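Local coordinates for protein Wss1p (Saccharomyces cerevisiae FostersO, PDB 5XBN) that probably acts as a zinc metalloendopeptidase that degrades DNA-binding proteins in a DNA-dependent way, helping to repair toxic DNA-protein cross-links, at residues H53-L58 against G111-E116; K60-K65 against D134-R139; M91-C96 against Q102-E107. All coordinates share one frame; numbering follows the deposited sequence.

Contact 1 of 3, residues H53-L58 against G111-E116; sequences HKVSYL and GTMLHE. With ZN (zinc ion), chain B.
V55 and L58 meet M113 and L114 on the inner side of helix 106-118, which carries H115 and E116 of the HExxH motif of this peptidase; H119 follows directly after the end of the helix. The contact is a small buried example of how an active-site helix is packed from behind, by apolar side chains alone. Along 53-58, the chain first ends helix 41-54. H53 contributes its carbonyl, whose oxygen accepts from both the backbone N and the hydroxyl of S56; the OG of S56 lies 2.8 Å from O of H53, in the carbonyl plane. K54 follows, its own carbonyl oxygen taking a bond from Q140 of helix 127-145. V55 is the joint: it leaves helical geometry and stands at the N-cap position of helix 56-62; its side chain heads for helix 106-118, and both methyls make contact there. Its CG2 comes within 4.0 Å of CE of M113, a selenomethionine, while CG1 lies 4.3 Å from CD2 of L114. The M113 chain leaves with CG anti to the backbone N (chi1 180°) and then bends at chi2, which carries its terminal methyl across the valine obliquely. M110, one turn back, also touches V55. One turn further on, L58 extends CG anti to its backbone N (chi1 -177°) and meets L114 methyl to methyl, the two side chains at about a right angle. CD2 of L58 and CD2 of L114 are 3.4 Å apart, tighter than ordinary carbon packing. From the far side of the same helix turn, H115 projects toward the metal, which H119 and H125 also bind. E116 is the probable active-site residue. NE2 of H115 is 2.0 Å from the zinc ion, and a water oxygen lies 2.0 Å from that zinc.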
# COMPACT_ATOMS: atom_id res chain seq x y z
N HIS A 53 2.04 4.06 -7.78
CA HIS A 53 1.54 4.90 -8.85
C HIS A 53 0.04 5.11 -8.72
O HIS A 53 -0.46 6.23 -8.82
CB HIS A 53 1.87 4.27 -10.21
CG HIS A 53 1.24 4.97 -11.37
ND1 HIS A 53 1.43 6.31 -11.62
CD2 HIS A 53 0.43 4.51 -12.35
CE1 HIS A 53 0.76 6.65 -12.71
NE2 HIS A 53 0.15 5.58 -13.17
N LYS A 54 -0.68 4.02 -8.49
CA LYS A 54 -2.13 4.09 -8.52
C LYS A 54 -2.68 4.97 -7.39
O LYS A 54 -3.72 5.60 -7.57
CB LYS A 54 -2.75 2.71 -8.45
CG LYS A 54 -2.69 1.97 -9.79
CD LYS A 54 -3.31 0.59 -9.68
CE LYS A 54 -4.67 0.56 -10.39
NZ LYS A 54 -5.39 -0.72 -10.14
N VAL A 55 -2.00 5.02 -6.24
CA VAL A 55 -2.49 5.88 -5.14
C VAL A 55 -1.94 7.30 -5.13
O VAL A 55 -2.17 8.04 -4.18
CB VAL A 55 -2.16 5.31 -3.73
CG1 VAL A 55 -2.91 4.06 -3.51
CG2 VAL A 55 -0.66 5.12 -3.51
N SER A 56 -1.24 7.68 -6.19
CA SER A 56 -0.56 8.97 -6.18
C SER A 56 -1.53 10.15 -6.09
O SER A 56 -1.32 11.12 -5.34
CB SER A 56 0.32 9.10 -7.44
OG SER A 56 -0.46 9.03 -8.62
N TYR A 57 -2.62 10.06 -6.84
CA TYR A 57 -3.57 11.16 -6.89
C TYR A 57 -4.27 11.34 -5.55
O TYR A 57 -4.46 12.47 -5.07
CB TYR A 57 -4.59 10.90 -8.00
CG TYR A 57 -5.39 12.12 -8.42
CD1 TYR A 57 -6.57 12.46 -7.77
CD2 TYR A 57 -4.97 12.93 -9.48
CE1 TYR A 57 -7.32 13.56 -8.16
CE2 TYR A 57 -5.72 14.04 -9.87
CZ TYR A 57 -6.89 14.34 -9.20
OH TYR A 57 -7.64 15.44 -9.58
N LEU A 58 -4.65 10.22 -4.94
CA LEU A 58 -5.34 10.21 -3.65
C LEU A 58 -4.42 10.80 -2.58
O LEU A 58 -4.84 11.60 -1.75
CB LEU A 58 -5.77 8.78 -3.28
CG LEU A 58 -6.57 8.59 -1.98
CD1 LEU A 58 -7.96 9.17 -2.12
CD2 LEU A 58 -6.65 7.13 -1.61
N GLY A 111 -6.36 -2.48 -0.82
CA GLY A 111 -7.22 -2.29 0.34
C GLY A 111 -6.37 -2.11 1.57
O GLY A 111 -6.65 -1.25 2.41
N THR A 112 -5.33 -2.92 1.68
CA THR A 112 -4.39 -2.80 2.79
C THR A 112 -3.60 -1.49 2.71
O THR A 112 -3.34 -0.84 3.74
CB THR A 112 -3.44 -3.99 2.81
OG1 THR A 112 -4.20 -5.17 3.09
CG2 THR A 112 -2.36 -3.81 3.88
N MSE A 113 -3.22 -1.09 1.50
CA MSE A 113 -2.53 0.18 1.35
C MSE A 113 -3.37 1.33 1.89
O MSE A 113 -2.86 2.19 2.61
CB MSE A 113 -2.18 0.44 -0.12
CG MSE A 113 -1.45 1.76 -0.36
SE MSE A 113 0.31 1.87 0.53
CE MSE A 113 0.88 3.61 -0.13
N LEU A 114 -4.66 1.35 1.56
CA LEU A 114 -5.51 2.44 2.02
C LEU A 114 -5.73 2.39 3.53
O LEU A 114 -5.80 3.43 4.19
CB LEU A 114 -6.85 2.42 1.28
CG LEU A 114 -6.76 2.61 -0.24
CD1 LEU A 114 -8.13 2.57 -0.89
CD2 LEU A 114 -6.05 3.90 -0.60
N HIS A 115 -5.84 1.18 4.08
CA HIS A 115 -5.88 1.00 5.53
C HIS A 115 -4.66 1.63 6.17
O HIS A 115 -4.75 2.38 7.15
CB HIS A 115 -5.93 -0.50 5.88
CG HIS A 115 -5.98 -0.80 7.35
ND1 HIS A 115 -7.07 -1.40 7.95
CD2 HIS A 115 -5.07 -0.59 8.34
CE1 HIS A 115 -6.83 -1.54 9.24
NE2 HIS A 115 -5.62 -1.07 9.51
N GLU A 116 -3.48 1.33 5.64
CA GLU A 116 -2.27 1.86 6.25
C GLU A 116 -2.10 3.36 6.05
O GLU A 116 -1.57 4.02 6.93
CB GLU A 116 -1.03 1.13 5.74
CG GLU A 116 -1.09 -0.38 6.00
CD GLU A 116 -1.27 -0.73 7.46
OE1 GLU A 116 -0.88 0.06 8.33
OE2 GLU A 116 -1.80 -1.82 7.74
ZN ZN B . -4.85 -0.80 11.30
O HOH W 1 -3.75 -2.24 12.05

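Contact 2 of 3, residues K60-K65 against D134-R139; sequences KENHFK and DELIGR
E61 and R139 form a two-pronged salt bridge that joins the end of helix 56-62 to helix 127-145, an instance of paired charges at the margin of an apolar helix contact. R139 sends CG anti to its backbone N (chi1 177°) and then bends at chi2 (57°), which brings the guanidinium edge round to E61. NE of R139 donates to OE1 of E61 over 3.0 Å, nearly straight and on the syn lone pair of that oxygen. NH2 of R139 faces OE2 of E61; their modelled separation of 2.5 Å is so short that its exact value is doubtful. Carboxylate and guanidinium lie only 6° from coplanar, a two-point arrangement that would limit rotation of both groups. N62 is satisfied elsewhere: its OD1 accepts from NZ of K132 and its ND2 donates to the carbonyl oxygen of L58. With the amide thus held, it rests against L136, whose CD2 is 3.6 Å from ND2 of N62. The helix closes in a Schellman motif at H63, where positive phi turns the chain and N of H63 reaches O of K60 at 3.3 Å. That turn brings F64 back under N62, whose CB lies 3.5 Å above one face of the F64 ring, over its centre. CD1 of L136 meets the ring edge, 4.0 Å from CE2 of F64. Further in, F64 reaches L117 and L136 reaches T118, both on helix 106-118; beyond K65 the chain continues along strand 66-72.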
# COMPACT_ATOMS: atom_id res chain seq x y z
N LYS A 60 -2.03 12.93 -3.10
CA LYS A 60 -1.94 14.37 -3.32
C LYS A 60 -3.16 15.09 -2.74
O LYS A 60 -3.01 16.13 -2.06
CB LYS A 60 -1.79 14.70 -4.81
CG LYS A 60 -1.75 16.20 -5.07
CD LYS A 60 -1.41 16.52 -6.51
CE LYS A 60 -0.63 17.83 -6.60
NZ LYS A 60 0.65 17.77 -5.84
N GLU A 61 -4.34 14.53 -2.97
CA GLU A 61 -5.60 15.11 -2.49
C GLU A 61 -5.65 15.20 -0.97
O GLU A 61 -6.25 16.13 -0.41
CB GLU A 61 -6.80 14.29 -2.97
CG GLU A 61 -7.21 14.52 -4.40
CD GLU A 61 -8.56 13.88 -4.71
OE1 GLU A 61 -9.03 13.01 -3.93
OE2 GLU A 61 -9.15 14.25 -5.74
N ASN A 62 -5.06 14.22 -0.30
CA ASN A 62 -5.12 14.15 1.15
C ASN A 62 -3.86 14.65 1.86
O ASN A 62 -3.76 14.56 3.08
CB ASN A 62 -5.44 12.72 1.58
CG ASN A 62 -6.86 12.33 1.26
OD1 ASN A 62 -7.77 12.62 2.02
ND2 ASN A 62 -7.07 11.68 0.10
N HIS A 63 -2.92 15.17 1.08
CA HIS A 63 -1.64 15.65 1.61
C HIS A 63 -0.88 14.57 2.37
O HIS A 63 -0.19 14.86 3.34
CB HIS A 63 -1.87 16.87 2.52
CG HIS A 63 -2.85 17.85 1.96
ND1 HIS A 63 -2.68 18.45 0.74
CD2 HIS A 63 -4.01 18.33 2.46
CE1 HIS A 63 -3.70 19.26 0.50
NE2 HIS A 63 -4.52 19.21 1.53
N PHE A 64 -1.00 13.32 1.90
CA PHE A 64 -0.28 12.21 2.49
C PHE A 64 1.13 12.13 1.95
O PHE A 64 1.35 12.30 0.74
CB PHE A 64 -0.97 10.87 2.18
CG PHE A 64 -2.28 10.65 2.89
CD1 PHE A 64 -2.58 11.28 4.10
CD2 PHE A 64 -3.22 9.79 2.34
CE1 PHE A 64 -3.80 11.04 4.73
CE2 PHE A 64 -4.43 9.55 2.97
CZ PHE A 64 -4.72 10.17 4.16
N LYS A 65 2.08 11.85 2.84
CA LYS A 65 3.48 11.57 2.47
C LYS A 65 3.92 10.26 3.10
O LYS A 65 3.56 9.98 4.24
CB LYS A 65 4.40 12.70 2.93
CG LYS A 65 4.15 14.04 2.25
CD LYS A 65 4.57 14.01 0.78
CE LYS A 65 4.45 15.39 0.15
NZ LYS A 65 4.91 15.38 -1.27
N ASP A 134 -13.19 4.41 4.80
CA ASP A 134 -14.32 4.29 3.89
C ASP A 134 -14.31 5.38 2.82
O ASP A 134 -14.55 5.09 1.64
CB ASP A 134 -15.62 4.32 4.68
CG ASP A 134 -16.82 4.37 3.79
OD1 ASP A 134 -17.19 3.31 3.24
OD2 ASP A 134 -17.38 5.47 3.65
N GLU A 135 -14.01 6.62 3.20
CA GLU A 135 -13.87 7.69 2.21
C GLU A 135 -12.73 7.43 1.23
O GLU A 135 -12.87 7.70 0.03
CB GLU A 135 -13.63 9.05 2.88
CG GLU A 135 -14.82 9.58 3.68
CD GLU A 135 -16.04 9.84 2.81
OE1 GLU A 135 -15.89 10.37 1.69
OE2 GLU A 135 -17.17 9.51 3.26
N LEU A 136 -11.60 6.92 1.72
CA LEU A 136 -10.47 6.68 0.83
C LEU A 136 -10.75 5.58 -0.17
O LEU A 136 -10.43 5.70 -1.36
CB LEU A 136 -9.21 6.33 1.63
CG LEU A 136 -8.72 7.47 2.53
CD1 LEU A 136 -7.53 7.00 3.36
CD2 LEU A 136 -8.37 8.72 1.73
N ILE A 137 -11.34 4.50 0.31
CA ILE A 137 -11.68 3.36 -0.55
C ILE A 137 -12.63 3.81 -1.64
O ILE A 137 -12.45 3.48 -2.81
CB ILE A 137 -12.31 2.21 0.27
CG1 ILE A 137 -11.22 1.55 1.12
CG2 ILE A 137 -12.99 1.17 -0.65
CD1 ILE A 137 -11.78 0.61 2.18
N GLY A 138 -13.64 4.59 -1.26
CA GLY A 138 -14.60 5.10 -2.22
C GLY A 138 -13.97 5.99 -3.27
O GLY A 138 -14.21 5.85 -4.48
N ARG A 139 -13.12 6.90 -2.81
CA ARG A 139 -12.51 7.87 -3.69
C ARG A 139 -11.49 7.21 -4.61
O ARG A 139 -11.40 7.56 -5.79
CB ARG A 139 -11.86 8.97 -2.87
CG ARG A 139 -11.13 10.00 -3.67
CD ARG A 139 -12.03 10.66 -4.69
NE ARG A 139 -11.31 11.72 -5.37
CZ ARG A 139 -11.66 12.23 -6.54
NH1 ARG A 139 -12.75 11.79 -7.16
NH2 ARG A 139 -10.91 13.18 -7.08

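Contact 3 of 3, residues M91-C96 against Q102-E107; sequences MLRLRC and QFLPME
R95 and F103 sit opposite each other as an antiparallel non-hydrogen-bonded pair, the one bridge of a short, hairpin-like pairing that illustrates how a strand can hold the loop returning from it. Backbone bonds flank the pair: N of C96 donates to O of Q102 at 2.7 Å, and N of L104 to O of L94 at 2.8 Å. The O of L94 also faces the edge of the F103 ring, 3.5 Å from CD1 of F103. Around this backbone core, the side chains of R95 and F103 run side by side in the same direction: R95 has CG anti to its carbonyl carbon (chi1 -62°) and then stays extended to NE, which lays the chain alongside the ring. CE1 of F103 lies over one face of the guanidinium, 3.6 Å from CZ of R95, but the two planes are 46° apart and do not stack. L104 reaches back across the pairing with its two methyls parted: CD1 is 3.6 Å from O of R93, and CD2 is 3.7 Å from SG of C96. In the next shell, E71 makes a salt bridge to NE of R95, the carbonyls of P39 and E100 receive its NH1, and A44 packs on both R95 and F103; I109 lies against L94 and L104. With one acid and two carbonyls around it, the R95 guanidinium is probably kept charged and fixed in rotation, with one face against the phenylalanine.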
# COMPACT_ATOMS: atom_id res chain seq x y z
N MSE A 91 4.64 -0.94 5.52
CA MSE A 91 4.97 -2.29 5.06
C MSE A 91 3.71 -2.96 4.52
O MSE A 91 2.64 -2.85 5.10
CB MSE A 91 5.60 -3.11 6.19
CG MSE A 91 6.92 -2.50 6.63
SE MSE A 91 7.88 -3.25 8.17
CE MSE A 91 6.74 -2.57 9.56
N LEU A 92 3.85 -3.63 3.38
CA LEU A 92 2.74 -4.36 2.77
C LEU A 92 3.12 -5.80 2.51
O LEU A 92 4.18 -6.06 1.96
CB LEU A 92 2.35 -3.73 1.43
CG LEU A 92 1.78 -2.30 1.35
CD1 LEU A 92 1.52 -1.95 -0.13
CD2 LEU A 92 0.51 -2.21 2.16
N ARG A 93 2.25 -6.72 2.89
CA ARG A 93 2.37 -8.11 2.44
C ARG A 93 1.91 -8.19 1.00
O ARG A 93 0.79 -7.78 0.69
CB ARG A 93 1.54 -9.05 3.32
CG ARG A 93 1.65 -10.51 2.88
CD ARG A 93 0.62 -11.38 3.60
NE ARG A 93 0.91 -11.56 5.02
CZ ARG A 93 1.74 -12.48 5.50
NH1 ARG A 93 2.38 -13.30 4.68
NH2 ARG A 93 1.94 -12.59 6.81
N LEU A 94 2.77 -8.70 0.12
CA LEU A 94 2.45 -8.83 -1.30
C LEU A 94 2.11 -10.27 -1.69
O LEU A 94 1.51 -10.51 -2.73
CB LEU A 94 3.62 -8.36 -2.17
CG LEU A 94 4.11 -6.93 -2.02
CD1 LEU A 94 5.24 -6.69 -3.01
CD2 LEU A 94 2.98 -5.93 -2.24
N ARG A 95 2.52 -11.21 -0.85
CA ARG A 95 2.47 -12.63 -1.19
C ARG A 95 1.53 -13.42 -0.28
O ARG A 95 1.41 -13.11 0.90
CB ARG A 95 3.87 -13.21 -1.12
CG ARG A 95 4.85 -12.59 -2.10
CD ARG A 95 6.27 -12.93 -1.72
NE ARG A 95 7.22 -12.21 -2.55
CZ ARG A 95 7.67 -12.64 -3.72
NH1 ARG A 95 7.26 -13.82 -4.19
NH2 ARG A 95 8.53 -11.91 -4.42
N CYS A 96 0.90 -14.45 -0.83
CA CYS A 96 0.04 -15.34 -0.03
C CYS A 96 0.81 -15.97 1.13
O CYS A 96 1.94 -16.44 0.97
CB CYS A 96 -0.56 -16.44 -0.92
SG CYS A 96 -2.07 -15.94 -1.78
N GLN A 102 2.92 -17.12 -4.73
CA GLN A 102 1.67 -16.54 -5.20
C GLN A 102 1.48 -15.14 -4.64
O GLN A 102 1.56 -14.94 -3.42
CB GLN A 102 0.50 -17.43 -4.82
CG GLN A 102 -0.83 -16.99 -5.41
CD GLN A 102 -1.58 -18.13 -6.06
OE1 GLN A 102 -1.66 -18.21 -7.29
NE2 GLN A 102 -2.12 -19.03 -5.25
N PHE A 103 1.25 -14.18 -5.52
CA PHE A 103 0.96 -12.82 -5.09
C PHE A 103 -0.51 -12.65 -4.75
O PHE A 103 -1.38 -13.24 -5.40
CB PHE A 103 1.37 -11.82 -6.18
CG PHE A 103 2.87 -11.72 -6.38
CD1 PHE A 103 3.67 -11.14 -5.42
CD2 PHE A 103 3.46 -12.22 -7.53
CE1 PHE A 103 5.03 -11.04 -5.58
CE2 PHE A 103 4.83 -12.14 -7.70
CZ PHE A 103 5.62 -11.54 -6.73
N LEU A 104 -0.79 -11.86 -3.72
CA LEU A 104 -2.16 -11.49 -3.39
C LEU A 104 -2.76 -10.68 -4.54
O LEU A 104 -2.02 -10.05 -5.30
CB LEU A 104 -2.22 -10.68 -2.08
CG LEU A 104 -1.68 -11.31 -0.79
CD1 LEU A 104 -1.72 -10.29 0.34
CD2 LEU A 104 -2.48 -12.55 -0.41
N PRO A 105 -4.09 -10.69 -4.67
CA PRO A 105 -4.71 -9.87 -5.72
C PRO A 105 -4.47 -8.39 -5.48
O PRO A 105 -4.40 -7.95 -4.33
CB PRO A 105 -6.21 -10.21 -5.59
CG PRO A 105 -6.25 -11.51 -4.88
CD PRO A 105 -5.08 -11.49 -3.94
N MSE A 106 -4.34 -7.64 -6.57
CA MSE A 106 -4.14 -6.20 -6.50
C MSE A 106 -5.18 -5.50 -5.64
O MSE A 106 -4.86 -4.56 -4.91
CB MSE A 106 -4.14 -5.62 -7.92
CG MSE A 106 -4.07 -4.12 -7.96
SE MSE A 106 -2.24 -3.51 -7.81
CE MSE A 106 -1.76 -3.72 -9.69
N GLU A 107 -6.43 -5.95 -5.74
CA GLU A 107 -7.53 -5.35 -5.00
C GLU A 107 -7.30 -5.46 -3.50
O GLU A 107 -7.55 -4.50 -2.76
CB GLU A 107 -8.87 -6.01 -5.35
CG GLU A 107 -9.07 -6.26 -6.83
CD GLU A 107 -8.56 -7.62 -7.26
OE1 GLU A 107 -7.46 -7.69 -7.85
OE2 GLU A 107 -9.27 -8.63 -7.01

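How the contacts relate
From the N terminus, the chain passes through 53-58 and 60-65, builds strands 66-72, 81-84 and 89-96, the last holding 91-96, then turns into 102-107, 111-116 and finally 134-139. Contact 3 closes the shortest loop, the five residues between strand 89-96 and the lead-in to helix 106-118, and lies within the spans of both others. Contacts 1 and 2 cross: each starts around helix 56-62, but contact 1 closes on helix 106-118 and contact 2 on helix 127-145. These two touch, as where CD1 of L58 packs 3.9 Å from CD2 of L136. L92 against T112 joins contacts 1 and 3, whereas contact 2 lies across the chain's centre from contact 3.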